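Local coordinates for SnoaL-like domain-containing protein (PDB 3G8Z) that is of unknown function but has the cystatin-like alpha+beta fold of SnoaL-like polyketide cyclases, at residues V112-A117 / D143-R148; D24-Y29 / D90-S95; L121-I124 / V130-R133; L103-Q108 / L134-Q139; M20-I25 / D97-T102. All blocks are in the same frame, centred on the assembly; numbering follows the deposited sequence.

Contact 1. Residues V112-A117 / D143-R148; sequences VTLKQA and DAFWGR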
# COMPACT_ATOMS: atom_id res chain seq x y z
N VAL A 112 7.20 25.33 1.41
CA VAL A 112 6.21 24.35 1.87
C VAL A 112 6.69 23.53 3.07
O VAL A 112 7.73 22.90 3.00
CB VAL A 112 5.82 23.35 0.75
CG1 VAL A 112 4.75 22.36 1.27
CG2 VAL A 112 5.35 24.10 -0.48
N THR A 113 5.92 23.55 4.15
CA THR A 113 6.17 22.65 5.27
C THR A 113 5.38 21.38 5.02
O THR A 113 4.14 21.38 5.04
CB THR A 113 5.75 23.25 6.59
OG1 THR A 113 6.51 24.44 6.82
CG2 THR A 113 6.00 22.24 7.74
N LEU A 114 6.11 20.31 4.75
CA LEU A 114 5.55 19.03 4.37
C LEU A 114 5.45 18.20 5.63
O LEU A 114 6.41 18.11 6.38
CB LEU A 114 6.50 18.35 3.40
CG LEU A 114 6.10 17.00 2.79
CD1 LEU A 114 4.97 17.21 1.78
CD2 LEU A 114 7.32 16.39 2.10
N LYS A 115 4.27 17.64 5.88
CA LYS A 115 4.10 16.74 7.00
C LYS A 115 2.85 15.95 6.73
O LYS A 115 1.76 16.51 6.76
CB LYS A 115 3.96 17.46 8.30
CG LYS A 115 3.94 16.50 9.49
CD LYS A 115 3.81 17.23 10.79
CE LYS A 115 3.94 16.28 12.00
N GLN A 116 2.99 14.67 6.44
CA GLN A 116 1.81 13.91 6.07
C GLN A 116 2.09 12.43 6.06
O GLN A 116 3.24 12.00 5.96
CB GLN A 116 1.32 14.34 4.69
CG GLN A 116 2.32 14.04 3.58
CD GLN A 116 1.79 14.41 2.19
OE1 GLN A 116 1.26 13.54 1.47
NE2 GLN A 116 1.92 15.69 1.81
N ALA A 117 1.02 11.65 6.20
CA ALA A 117 1.08 10.21 6.05
C ALA A 117 1.43 9.80 4.63
O ALA A 117 1.14 10.51 3.67
CB ALA A 117 -0.27 9.58 6.46
N ASP A 143 3.14 17.96 -4.20
CA ASP A 143 3.39 18.54 -5.51
C ASP A 143 4.04 19.92 -5.37
O ASP A 143 4.97 20.26 -6.10
CB ASP A 143 2.11 18.71 -6.30
CG ASP A 143 1.58 17.42 -6.88
OD1 ASP A 143 2.24 16.38 -6.85
OD2 ASP A 143 0.44 17.47 -7.40
N ALA A 144 3.52 20.73 -4.45
CA ALA A 144 4.05 22.08 -4.24
C ALA A 144 5.46 22.01 -3.65
O ALA A 144 6.34 22.80 -4.01
CB ALA A 144 3.13 22.88 -3.33
N PHE A 145 5.67 21.05 -2.74
CA PHE A 145 6.96 20.86 -2.11
C PHE A 145 8.06 20.64 -3.16
O PHE A 145 9.13 21.28 -3.13
CB PHE A 145 6.86 19.67 -1.16
CG PHE A 145 8.15 19.32 -0.44
CD1 PHE A 145 8.54 20.01 0.70
CD2 PHE A 145 8.92 18.24 -0.86
CE1 PHE A 145 9.69 19.67 1.37
CE2 PHE A 145 10.08 17.91 -0.19
CZ PHE A 145 10.47 18.63 0.93
N TRP A 146 7.82 19.73 -4.08
CA TRP A 146 8.84 19.37 -5.04
C TRP A 146 8.95 20.41 -6.11
O TRP A 146 10.03 20.70 -6.61
CB TRP A 146 8.56 17.99 -5.65
CG TRP A 146 8.73 16.85 -4.66
CD1 TRP A 146 7.80 15.92 -4.31
CD2 TRP A 146 9.92 16.49 -3.95
NE1 TRP A 146 8.32 15.04 -3.41
CE2 TRP A 146 9.63 15.36 -3.19
CE3 TRP A 146 11.20 17.04 -3.86
CZ2 TRP A 146 10.55 14.77 -2.35
CZ3 TRP A 146 12.11 16.43 -3.03
CH2 TRP A 146 11.79 15.32 -2.30
N GLY A 147 7.82 20.97 -6.49
CA GLY A 147 7.77 22.03 -7.44
C GLY A 147 7.90 21.58 -8.86
O GLY A 147 8.00 20.40 -9.18
N ARG A 148 7.88 22.58 -9.72
CA ARG A 148 8.15 22.41 -11.13
C ARG A 148 9.56 22.88 -11.38
O ARG A 148 10.15 22.46 -12.38
CB ARG A 148 7.19 23.28 -11.93
CG ARG A 148 5.74 23.00 -11.67
CD ARG A 148 5.34 21.71 -12.33
NE ARG A 148 4.08 21.84 -13.05
CZ ARG A 148 3.92 22.54 -14.18
NH1 ARG A 148 4.93 23.19 -14.74
NH2 ARG A 148 2.73 22.59 -14.74
OXT ARG A 148 10.12 23.73 -10.64
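Leu-114 lays its CD2 methyl over the middle of the Phe-145 ring, 3.7 Å from the ring centroid and only 6° off the ring normal, a CH-pi contact with the methyl nearly equidistant from all six ring carbons. The CG of Leu-114 stands anti to the backbone N (chi1 -177°), which directs the branch from the strand toward the helix so that leucine and phenylalanine cross at about a right angle; its CB lies on the same face, nearer the CD1-CE1 side, 3.8 Å from Phe-145 CD1. At the ring edge, close to the ring plane, the backbone O of Val-112 approaches the same CD1 atom. Strand 112-125 belongs to the curved sheet of the cystatin-like fold, and helix 139-146, the last of the chain, packs here against the first residues of that strand. Val-112 meets the helix with its two methyls divided: CG2 touches Ala-144 CB at 3.8 Å, and CG1 reaches Phe-145 CB at 4.2 Å. No hydrogen bond crosses between the two segments, but Gln-141, one turn earlier on the helix, accepts through OE1 from Lys-115 N and Gln-116 NE2. Phe-145 also touches Phe-84 and Ala-109, and the indole of Trp-146 takes Phe-145 CD2 over one face. Gly-147 ends the helix with positive phi (79°), its N bonded to Asp-143 O at 3.0 Å.

Contact 2. Residues D24-Y29 / D90-S95; sequences DIAKSY and DDYMAS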
# COMPACT_ATOMS: atom_id res chain seq x y z
N ASP A 24 12.64 -7.72 6.22
CA ASP A 24 14.01 -7.38 6.58
C ASP A 24 14.61 -6.44 5.53
O ASP A 24 15.23 -5.43 5.87
CB ASP A 24 14.87 -8.64 6.68
CG ASP A 24 14.51 -9.50 7.86
OD1 ASP A 24 14.17 -8.92 8.91
OD2 ASP A 24 14.56 -10.75 7.74
N ILE A 25 14.42 -6.77 4.26
CA ILE A 25 14.93 -5.92 3.19
C ILE A 25 14.28 -4.54 3.21
O ILE A 25 14.96 -3.52 3.04
CB ILE A 25 14.79 -6.60 1.81
CG1 ILE A 25 15.70 -7.83 1.76
CG2 ILE A 25 15.16 -5.62 0.69
CD1 ILE A 25 15.15 -8.97 0.92
N ALA A 26 12.96 -4.49 3.44
CA ALA A 26 12.24 -3.23 3.50
C ALA A 26 12.73 -2.38 4.66
O ALA A 26 12.86 -1.14 4.54
CB ALA A 26 10.73 -3.48 3.62
N LYS A 27 13.01 -3.02 5.80
CA LYS A 27 13.50 -2.29 6.97
C LYS A 27 14.88 -1.73 6.70
O LYS A 27 15.20 -0.63 7.15
CB LYS A 27 13.53 -3.20 8.20
CG LYS A 27 12.13 -3.46 8.74
CD LYS A 27 12.13 -4.35 9.97
CE LYS A 27 10.76 -4.40 10.62
NZ LYS A 27 10.73 -5.50 11.64
N SER A 28 15.70 -2.48 5.97
CA SER A 28 17.05 -2.02 5.64
C SER A 28 16.98 -0.80 4.74
O SER A 28 17.74 0.17 4.90
CB SER A 28 17.84 -3.16 4.97
OG SER A 28 19.06 -2.68 4.46
N TYR A 29 16.05 -0.85 3.80
CA TYR A 29 15.78 0.24 2.87
C TYR A 29 15.37 1.52 3.60
O TYR A 29 15.92 2.60 3.34
CB TYR A 29 14.70 -0.20 1.86
CG TYR A 29 14.18 0.92 0.98
CD1 TYR A 29 14.88 1.32 -0.14
CD2 TYR A 29 12.99 1.57 1.29
CE1 TYR A 29 14.41 2.33 -0.95
CE2 TYR A 29 12.52 2.59 0.50
CZ TYR A 29 13.24 2.96 -0.62
OH TYR A 29 12.80 3.98 -1.42
N ASP A 90 5.78 3.26 10.48
CA ASP A 90 4.83 2.63 11.36
C ASP A 90 4.85 1.12 11.20
O ASP A 90 5.50 0.43 11.99
CB ASP A 90 3.45 3.20 11.13
CG ASP A 90 3.38 4.68 11.42
OD1 ASP A 90 3.85 5.09 12.50
OD2 ASP A 90 2.89 5.43 10.57
N ASP A 91 4.19 0.59 10.18
CA ASP A 91 4.09 -0.85 10.01
C ASP A 91 4.71 -1.31 8.70
O ASP A 91 4.61 -0.63 7.69
CB ASP A 91 2.62 -1.28 10.04
CG ASP A 91 1.99 -1.15 11.42
OD1 ASP A 91 2.57 -1.69 12.39
OD2 ASP A 91 0.93 -0.51 11.54
N TYR A 92 5.35 -2.48 8.74
CA TYR A 92 5.81 -3.19 7.55
C TYR A 92 4.93 -4.41 7.36
O TYR A 92 4.83 -5.25 8.25
CB TYR A 92 7.24 -3.68 7.72
CG TYR A 92 8.24 -2.56 7.91
CD1 TYR A 92 8.38 -1.94 9.14
CD2 TYR A 92 9.06 -2.16 6.87
CE1 TYR A 92 9.30 -0.91 9.31
CE2 TYR A 92 9.96 -1.17 7.03
CZ TYR A 92 10.08 -0.53 8.25
OH TYR A 92 11.02 0.46 8.36
N MSE A 93 4.31 -4.53 6.19
CA MSE A 93 3.36 -5.59 5.93
C MSE A 93 3.67 -6.30 4.63
O MSE A 93 3.94 -5.64 3.62
CB MSE A 93 1.97 -4.97 5.85
CG MSE A 93 1.63 -4.13 7.06
SE MSE A 93 -0.14 -3.43 6.88
CE MSE A 93 -0.12 -2.00 8.23
N ALA A 94 3.63 -7.63 4.64
CA ALA A 94 3.99 -8.38 3.44
C ALA A 94 2.80 -9.01 2.76
O ALA A 94 1.91 -9.56 3.40
CB ALA A 94 5.01 -9.49 3.78
N SER A 95 2.82 -8.97 1.43
CA SER A 95 1.78 -9.62 0.67
C SER A 95 2.38 -10.07 -0.64
O SER A 95 2.77 -9.26 -1.46
CB SER A 95 0.63 -8.66 0.44
OG SER A 95 -0.51 -9.36 -0.02
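Lys-27 runs obliquely across the ring of Tyr-92. Its CB leaves the helix with CG turned anti to the carbonyl carbon (chi1 -74°), and this brings CG over the middle of the ring, 3.6 Å from the centroid of Tyr-92 and 12° off the normal, a CH-pi contact. The chain then stays extended: CE approaches the same face again near its border, 3.7 Å from Tyr-92 CD1, and NZ rises away from the ring plane, beyond the rim. The aliphatic part of the lysine thus lies along one face of the phenol. From the backbone side, Lys-27 CA also lies 3.7 Å from Tyr-92 CE2. Helix 22-35 packs across the sheet of this cystatin-like fold, and strand 85-95 is the outermost strand of the sheet on that side within the chain, so Tyr-92 reaches from the sheet margin against the flank of the helix. Ala-26 supplies the second part of the contact: its CB touches Tyr-92 CD2 at 3.9 Å, and its carbonyl O lies at the ring edge, near the plane, 3.8 Å from Tyr-92 CE2. Ile-23 and Ile-30 of the same helix also touch Tyr-92, as does Ile-101 of the adjoining strand. Farther along strand 85-95, Met-93, modelled as selenomethionine, packs on Ser-136 of the second subunit, and Ser-95 OG is hydrogen-bonded to Leu-134 O of that subunit.

Contact 3. Residues L121-I124 / V130-R133; sequences LLRI and VEVR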
# COMPACT_ATOMS: atom_id res chain seq x y z
N LEU A 121 5.23 1.24 -1.27
CA LEU A 121 5.05 -0.14 -1.69
C LEU A 121 6.32 -0.60 -2.40
O LEU A 121 6.74 0.02 -3.37
CB LEU A 121 3.84 -0.30 -2.61
CG LEU A 121 2.51 -0.78 -1.99
CD1 LEU A 121 2.62 -2.21 -1.49
CD2 LEU A 121 2.10 0.12 -0.84
N LEU A 122 6.94 -1.67 -1.89
CA LEU A 122 8.16 -2.21 -2.48
C LEU A 122 7.89 -3.61 -2.96
O LEU A 122 7.28 -4.41 -2.24
CB LEU A 122 9.30 -2.29 -1.45
CG LEU A 122 9.61 -1.03 -0.63
CD1 LEU A 122 10.76 -1.30 0.35
CD2 LEU A 122 9.92 0.14 -1.52
N ARG A 123 8.36 -3.92 -4.16
CA ARG A 123 8.36 -5.29 -4.65
C ARG A 123 9.79 -5.79 -4.56
O ARG A 123 10.70 -5.14 -5.02
CB ARG A 123 7.88 -5.39 -6.09
CG ARG A 123 7.70 -6.84 -6.51
CD ARG A 123 6.85 -7.01 -7.77
NE ARG A 123 7.29 -6.21 -8.90
CZ ARG A 123 8.15 -6.62 -9.84
NH1 ARG A 123 8.71 -7.82 -9.81
NH2 ARG A 123 8.46 -5.80 -10.83
N ILE A 124 9.98 -6.93 -3.90
CA ILE A 124 11.32 -7.41 -3.57
C ILE A 124 11.49 -8.79 -4.13
O ILE A 124 10.62 -9.64 -3.97
CB ILE A 124 11.54 -7.40 -2.06
CG1 ILE A 124 11.55 -5.94 -1.58
CG2 ILE A 124 12.80 -8.18 -1.67
CD1 ILE A 124 11.16 -5.75 -0.10
N VAL A 130 12.92 -4.30 -6.60
CA VAL A 130 12.80 -4.26 -8.06
C VAL A 130 11.74 -3.27 -8.52
O VAL A 130 11.76 -2.79 -9.66
CB VAL A 130 12.54 -5.68 -8.68
CG1 VAL A 130 13.75 -6.58 -8.48
CG2 VAL A 130 11.28 -6.34 -8.13
N GLU A 131 10.84 -2.90 -7.62
CA GLU A 131 9.82 -1.94 -7.96
C GLU A 131 9.41 -1.15 -6.75
O GLU A 131 9.32 -1.69 -5.65
CB GLU A 131 8.61 -2.66 -8.57
CG GLU A 131 7.63 -1.72 -9.25
CD GLU A 131 6.55 -2.43 -10.07
OE1 GLU A 131 6.48 -3.69 -10.07
OE2 GLU A 131 5.74 -1.71 -10.69
N VAL A 132 9.13 0.13 -6.96
CA VAL A 132 8.75 1.04 -5.90
C VAL A 132 7.52 1.82 -6.37
O VAL A 132 7.51 2.33 -7.50
CB VAL A 132 9.91 2.01 -5.58
CG1 VAL A 132 9.47 3.10 -4.60
CG2 VAL A 132 11.15 1.24 -5.01
N ARG A 133 6.49 1.86 -5.53
CA ARG A 133 5.35 2.74 -5.79
C ARG A 133 5.01 3.51 -4.54
O ARG A 133 4.75 2.92 -3.51
CB ARG A 133 4.10 1.99 -6.27
CG ARG A 133 2.99 2.97 -6.67
CD ARG A 133 1.75 2.28 -7.11
NE ARG A 133 1.96 1.45 -8.29
CZ ARG A 133 1.98 1.90 -9.52
NH1 ARG A 133 1.82 3.20 -9.75
NH2 ARG A 133 2.16 1.05 -10.53
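The Arg-123 guanidinium has Val-130 CG2 over one face, offset toward its rim and 3.4 Å from NH1, and the Glu-131 carboxylate at its edge. The two planar groups stand 89° apart. Arginine approaches side-on: NE meets Glu-131 OE1 at its anti lone pair, 2.9 Å away, whereas NH2 reaches the same oxygen from above the carboxylate plane at 3.0 Å. Both nitrogens therefore grip one oxygen, helped by a bend at chi3 (53°) of Arg-123. The other oxygen, OE2, is hydrogen-bonded to His-52 NE2, and Arg-123 NH1 has a second salt bridge to Glu-125. On the other face of the sheet Leu-122 CD2 and Val-132 CG2 lie side by side, 3.9 Å apart; Leu-122 also packs on Ala-26 and Tyr-29 of helix 22-35, Val-132 on Val-49 and Trp-51. The strands run antiparallel (172°), and Leu-121 and Arg-133 exchange two backbone bonds. At Arg-123 the regular pattern is broken: its N donates to Glu-131 O, but its O accepts from Val-130 N at 2.9 Å and only weakly from Glu-131 N. Val-130 and Glu-131 together facing Arg-123 make a classic beta bulge in the hairpin of strands 112-125 and 128-136.

Contact 4. Residues L103-Q108 / L134-Q139; sequences LEFSGQ and LFSADQ
The backbones of 103-108 and 134-139 keep well apart: the closest CA atoms, those of Phe-105 and Ser-136, are 8.8 Å from each other. Strand 112-125 runs between their two strands in the sheet, and the contact spans it through side chains. Phe-105 makes the reach. Its CG sits between the backbone N and the carbonyl carbon (chi1 61°), and the ring extends toward Ser-136 with CZ leading. Phe-105 CZ comes 3.2 Å from Ser-136 OG and 3.8 Å from Ser-136 CB; CE2, next to it, is 3.7 Å from the same OG. The hydroxyl oxygen approaches the ring obliquely, while CB lies near the ring plane at its edge. In this cystatin-like fold the sheet curves strongly around its helices, and Phe-105 points to the side facing helix 139-146, next to Phe-84, Leu-114 and Gln-116. Ser-136 OG has its hydrogen bond elsewhere, with Glu-142 OE1 of the closing helix, a buried hydroxyl satisfied beside the aromatic ring. Phe-105 CE2 also comes within 4.3 Å of Phe-135 O, a looser approach. Just beyond, the chain leaves the strand and turns into helix 139-146, where Asp-138 is the N-cap and its OD1 accepts from Gln-141 N. Across the dimer interface, Phe-135 packs on Ser-95 of the second subunit, and Ala-137 on its Met-93.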
# COMPACT_ATOMS: atom_id res chain seq x y z
N LEU A 103 3.86 5.11 6.85
CA LEU A 103 4.86 6.03 7.33
C LEU A 103 4.38 7.46 7.33
O LEU A 103 3.25 7.78 6.91
CB LEU A 103 6.15 5.87 6.53
CG LEU A 103 6.04 5.89 5.02
CD1 LEU A 103 5.81 7.34 4.56
CD2 LEU A 103 7.28 5.24 4.35
N GLU A 104 5.22 8.31 7.89
CA GLU A 104 5.04 9.74 7.84
C GLU A 104 6.24 10.34 7.16
O GLU A 104 7.39 9.95 7.41
CB GLU A 104 4.94 10.32 9.26
CG GLU A 104 4.64 11.81 9.27
CD GLU A 104 4.91 12.46 10.60
OE1 GLU A 104 6.08 12.42 11.08
OE2 GLU A 104 3.94 13.04 11.15
N PHE A 105 6.01 11.30 6.27
CA PHE A 105 7.14 12.02 5.76
C PHE A 105 6.98 13.51 5.95
O PHE A 105 5.87 14.00 6.17
CB PHE A 105 7.48 11.60 4.33
CG PHE A 105 6.41 11.85 3.35
CD1 PHE A 105 6.33 13.05 2.70
CD2 PHE A 105 5.49 10.85 3.05
CE1 PHE A 105 5.33 13.29 1.75
CE2 PHE A 105 4.48 11.07 2.13
CZ PHE A 105 4.39 12.30 1.48
N SER A 106 8.12 14.20 5.96
CA SER A 106 8.15 15.60 6.26
C SER A 106 9.30 16.26 5.50
O SER A 106 10.11 15.61 4.85
CB SER A 106 8.33 15.78 7.76
OG SER A 106 9.52 15.15 8.16
N GLY A 107 9.34 17.58 5.58
CA GLY A 107 10.32 18.32 4.87
C GLY A 107 9.96 19.78 4.91
O GLY A 107 8.86 20.16 5.27
N GLN A 108 10.90 20.61 4.50
CA GLN A 108 10.66 22.03 4.48
C GLN A 108 11.46 22.54 3.31
O GLN A 108 12.70 22.55 3.38
CB GLN A 108 11.12 22.64 5.79
CG GLN A 108 11.02 24.16 5.85
CD GLN A 108 9.59 24.63 5.74
OE1 GLN A 108 8.74 24.23 6.54
NE2 GLN A 108 9.32 25.51 4.76
N LEU A 134 5.03 4.83 -4.65
CA LEU A 134 4.85 5.70 -3.51
C LEU A 134 3.43 6.27 -3.50
O LEU A 134 2.84 6.52 -4.55
CB LEU A 134 5.88 6.84 -3.57
CG LEU A 134 7.37 6.40 -3.62
CD1 LEU A 134 8.33 7.55 -3.46
CD2 LEU A 134 7.63 5.36 -2.60
N PHE A 135 2.91 6.47 -2.30
CA PHE A 135 1.60 7.01 -2.08
C PHE A 135 1.70 8.11 -1.02
O PHE A 135 2.41 7.96 -0.02
CB PHE A 135 0.66 5.92 -1.54
CG PHE A 135 0.37 4.84 -2.50
CD1 PHE A 135 1.25 3.77 -2.64
CD2 PHE A 135 -0.80 4.85 -3.24
CE1 PHE A 135 0.97 2.75 -3.53
CE2 PHE A 135 -1.08 3.85 -4.10
CZ PHE A 135 -0.19 2.79 -4.26
N SER A 136 0.98 9.20 -1.25
CA SER A 136 0.97 10.32 -0.30
C SER A 136 -0.43 10.71 0.09
O SER A 136 -1.35 10.73 -0.75
CB SER A 136 1.62 11.54 -0.94
OG SER A 136 2.97 11.30 -1.23
N ALA A 137 -0.61 11.10 1.34
CA ALA A 137 -1.94 11.43 1.82
C ALA A 137 -2.42 12.78 1.32
O ALA A 137 -3.61 13.03 1.26
CB ALA A 137 -1.97 11.42 3.36
N ASP A 138 -1.49 13.66 0.98
CA ASP A 138 -1.82 14.99 0.51
C ASP A 138 -0.94 15.32 -0.68
O ASP A 138 0.14 15.92 -0.55
CB ASP A 138 -1.64 16.01 1.63
CG ASP A 138 -2.08 17.40 1.22
OD1 ASP A 138 -2.34 17.65 0.01
OD2 ASP A 138 -2.13 18.26 2.13
N GLN A 139 -1.40 14.92 -1.86
CA GLN A 139 -0.56 15.00 -3.03
C GLN A 139 -0.44 16.47 -3.49
O GLN A 139 0.55 16.84 -4.12
CB GLN A 139 -1.14 14.13 -4.14
CG GLN A 139 -0.22 13.95 -5.32
CD GLN A 139 1.06 13.28 -4.92
OE1 GLN A 139 1.03 12.20 -4.33
NE2 GLN A 139 2.19 13.92 -5.20

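Contact 5. Residues M20-I25 / D97-T102; sequences MNTIDI and DWVAIT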
# COMPACT_ATOMS: atom_id res chain seq x y z
N MSE A 20 16.43 -14.55 5.88
CA MSE A 20 16.21 -13.11 5.55
C MSE A 20 15.03 -12.96 4.60
O MSE A 20 14.99 -13.57 3.53
CB MSE A 20 17.44 -12.48 4.91
CG MSE A 20 17.29 -10.99 4.61
SE MSE A 20 18.85 -10.29 3.63
CE MSE A 20 18.36 -10.76 1.82
N ASN A 21 14.07 -12.14 5.00
CA ASN A 21 12.80 -12.04 4.31
C ASN A 21 12.55 -10.63 3.76
O ASN A 21 13.34 -9.71 3.96
CB ASN A 21 11.68 -12.50 5.24
CG ASN A 21 11.46 -11.55 6.40
OD1 ASN A 21 11.70 -10.34 6.30
ND2 ASN A 21 10.98 -12.10 7.51
N THR A 22 11.44 -10.46 3.06
CA THR A 22 11.19 -9.19 2.39
C THR A 22 11.03 -8.03 3.36
O THR A 22 11.41 -6.91 3.05
CB THR A 22 9.96 -9.29 1.46
OG1 THR A 22 8.82 -9.74 2.21
CG2 THR A 22 10.25 -10.27 0.31
N ILE A 23 10.49 -8.29 4.54
CA ILE A 23 10.34 -7.23 5.53
C ILE A 23 11.71 -6.78 6.05
O ILE A 23 11.93 -5.59 6.24
CB ILE A 23 9.41 -7.62 6.69
CG1 ILE A 23 7.96 -7.69 6.17
CG2 ILE A 23 9.53 -6.58 7.80
CD1 ILE A 23 6.89 -7.73 7.26
N ASP A 24 12.64 -7.72 6.22
CA ASP A 24 14.01 -7.38 6.58
C ASP A 24 14.61 -6.44 5.53
O ASP A 24 15.23 -5.43 5.87
CB ASP A 24 14.87 -8.64 6.68
CG ASP A 24 14.51 -9.50 7.86
OD1 ASP A 24 14.17 -8.92 8.91
OD2 ASP A 24 14.56 -10.75 7.74
N ILE A 25 14.42 -6.77 4.26
CA ILE A 25 14.93 -5.92 3.19
C ILE A 25 14.28 -4.54 3.21
O ILE A 25 14.96 -3.52 3.04
CB ILE A 25 14.79 -6.60 1.81
CG1 ILE A 25 15.70 -7.83 1.76
CG2 ILE A 25 15.16 -5.62 0.69
CD1 ILE A 25 15.15 -8.97 0.92
N ASP A 97 5.18 -10.81 -3.01
CA ASP A 97 6.54 -10.23 -3.05
C ASP A 97 6.55 -8.74 -2.73
O ASP A 97 7.59 -8.08 -2.84
CB ASP A 97 7.20 -10.45 -4.42
CG ASP A 97 7.36 -11.92 -4.77
OD1 ASP A 97 7.43 -12.76 -3.83
OD2 ASP A 97 7.43 -12.22 -5.99
N TRP A 98 5.40 -8.19 -2.33
CA TRP A 98 5.29 -6.79 -1.95
C TRP A 98 5.37 -6.58 -0.46
O TRP A 98 4.90 -7.41 0.32
CB TRP A 98 3.95 -6.21 -2.42
CG TRP A 98 3.87 -6.11 -3.91
CD1 TRP A 98 3.43 -7.07 -4.77
CD2 TRP A 98 4.27 -5.00 -4.70
NE1 TRP A 98 3.53 -6.61 -6.08
CE2 TRP A 98 4.04 -5.34 -6.06
CE3 TRP A 98 4.81 -3.75 -4.41
CZ2 TRP A 98 4.32 -4.47 -7.10
CZ3 TRP A 98 5.08 -2.88 -5.45
CH2 TRP A 98 4.83 -3.24 -6.78
N VAL A 99 5.90 -5.43 -0.07
CA VAL A 99 5.86 -4.99 1.29
C VAL A 99 5.26 -3.59 1.27
O VAL A 99 5.72 -2.75 0.51
CB VAL A 99 7.26 -4.96 1.90
CG1 VAL A 99 7.22 -4.26 3.28
CG2 VAL A 99 7.83 -6.39 1.99
N ALA A 100 4.22 -3.36 2.07
CA ALA A 100 3.73 -1.99 2.30
C ALA A 100 4.28 -1.48 3.60
O ALA A 100 4.27 -2.18 4.63
CB ALA A 100 2.22 -1.92 2.32
N ILE A 101 4.81 -0.26 3.53
CA ILE A 101 5.29 0.42 4.71
C ILE A 101 4.47 1.66 4.89
O ILE A 101 4.50 2.54 4.03
CB ILE A 101 6.77 0.81 4.59
CG1 ILE A 101 7.59 -0.39 4.07
CG2 ILE A 101 7.28 1.32 5.97
CD1 ILE A 101 8.67 -0.06 3.08
N THR A 102 3.75 1.75 6.01
CA THR A 102 3.00 2.92 6.37
C THR A 102 3.96 3.82 7.12
O THR A 102 4.77 3.35 7.93
CB THR A 102 1.77 2.59 7.26
OG1 THR A 102 2.17 1.71 8.31
CG2 THR A 102 0.70 1.90 6.42
O HOH W 1 6.73 -9.50 0.63
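Thr-22 places OG1 between its backbone N and carbonyl carbon (chi1 55°), and Val-99 has CG1 anti to its backbone N (chi1 171°), which leaves CG2 beside that N, anti to the carbonyl carbon; with these torsions the hydroxyl and the methyl meet. Val-99 CG2 lies 3.5 Å from Thr-22 OG1 and 3.6 Å from Thr-22 CB, the two side chains sliding past each other in opposite directions. Val-99 CG2 comes 4.4 Å from Ile-23 CG1, a lighter touch. The hydroxyl has a polar partner of its own: Thr-22 OG1 donates to a water at 2.6 Å, and that water donates in turn to Trp-98 O at 2.8 Å, a polar link between the helix start and the strand beside the apolar contact. On the strand side Val-99 also touches Ala-26, one turn farther along the helix, and Trp-98, directed away from the helix, packs on Arg-133 of the second subunit. Thr-22 reaches Ala-94 and Ile-124 of the flanking strands as well. The first turn is held by reciprocal bonds: Asp-24 N donates to Asn-21 OD1 at 2.8 Å, nearly straight along the carbonyl, while Asn-21 N donates to Asp-24 OD2 at 3.1 Å, on its anti side, tilted out of the carboxylate plane. Asn-21 is the N-cap, and the pair forms a capping box at the start of helix 22-35, the helix that packs across the sheet of the cystatin-like fold.

How the contacts relate
All five contacts reach one mixed sheet. Contacts 2 and 5 have centres about 4 Å apart, share Asp-24 and Ile-25, and join the first helix to neighbouring strands; contact 3, its centre about 9 Å from that of contact 5, continues the same sheet, with Ile-25 and Tyr-29 packing on Ile-124 and Leu-122. Contacts 1 and 4, centres about 8 Å apart, lie at the other end, tied by Gln-116 OE1 to Asp-138 N; the centres of contacts 1 and 5 are about 26 Å apart. Bound glycerol, probably from crystallisation, lies about 3 Å from the Arg-133 side chain and about 6 Å from that of Phe-105, not necessarily the same molecule; no active site is established.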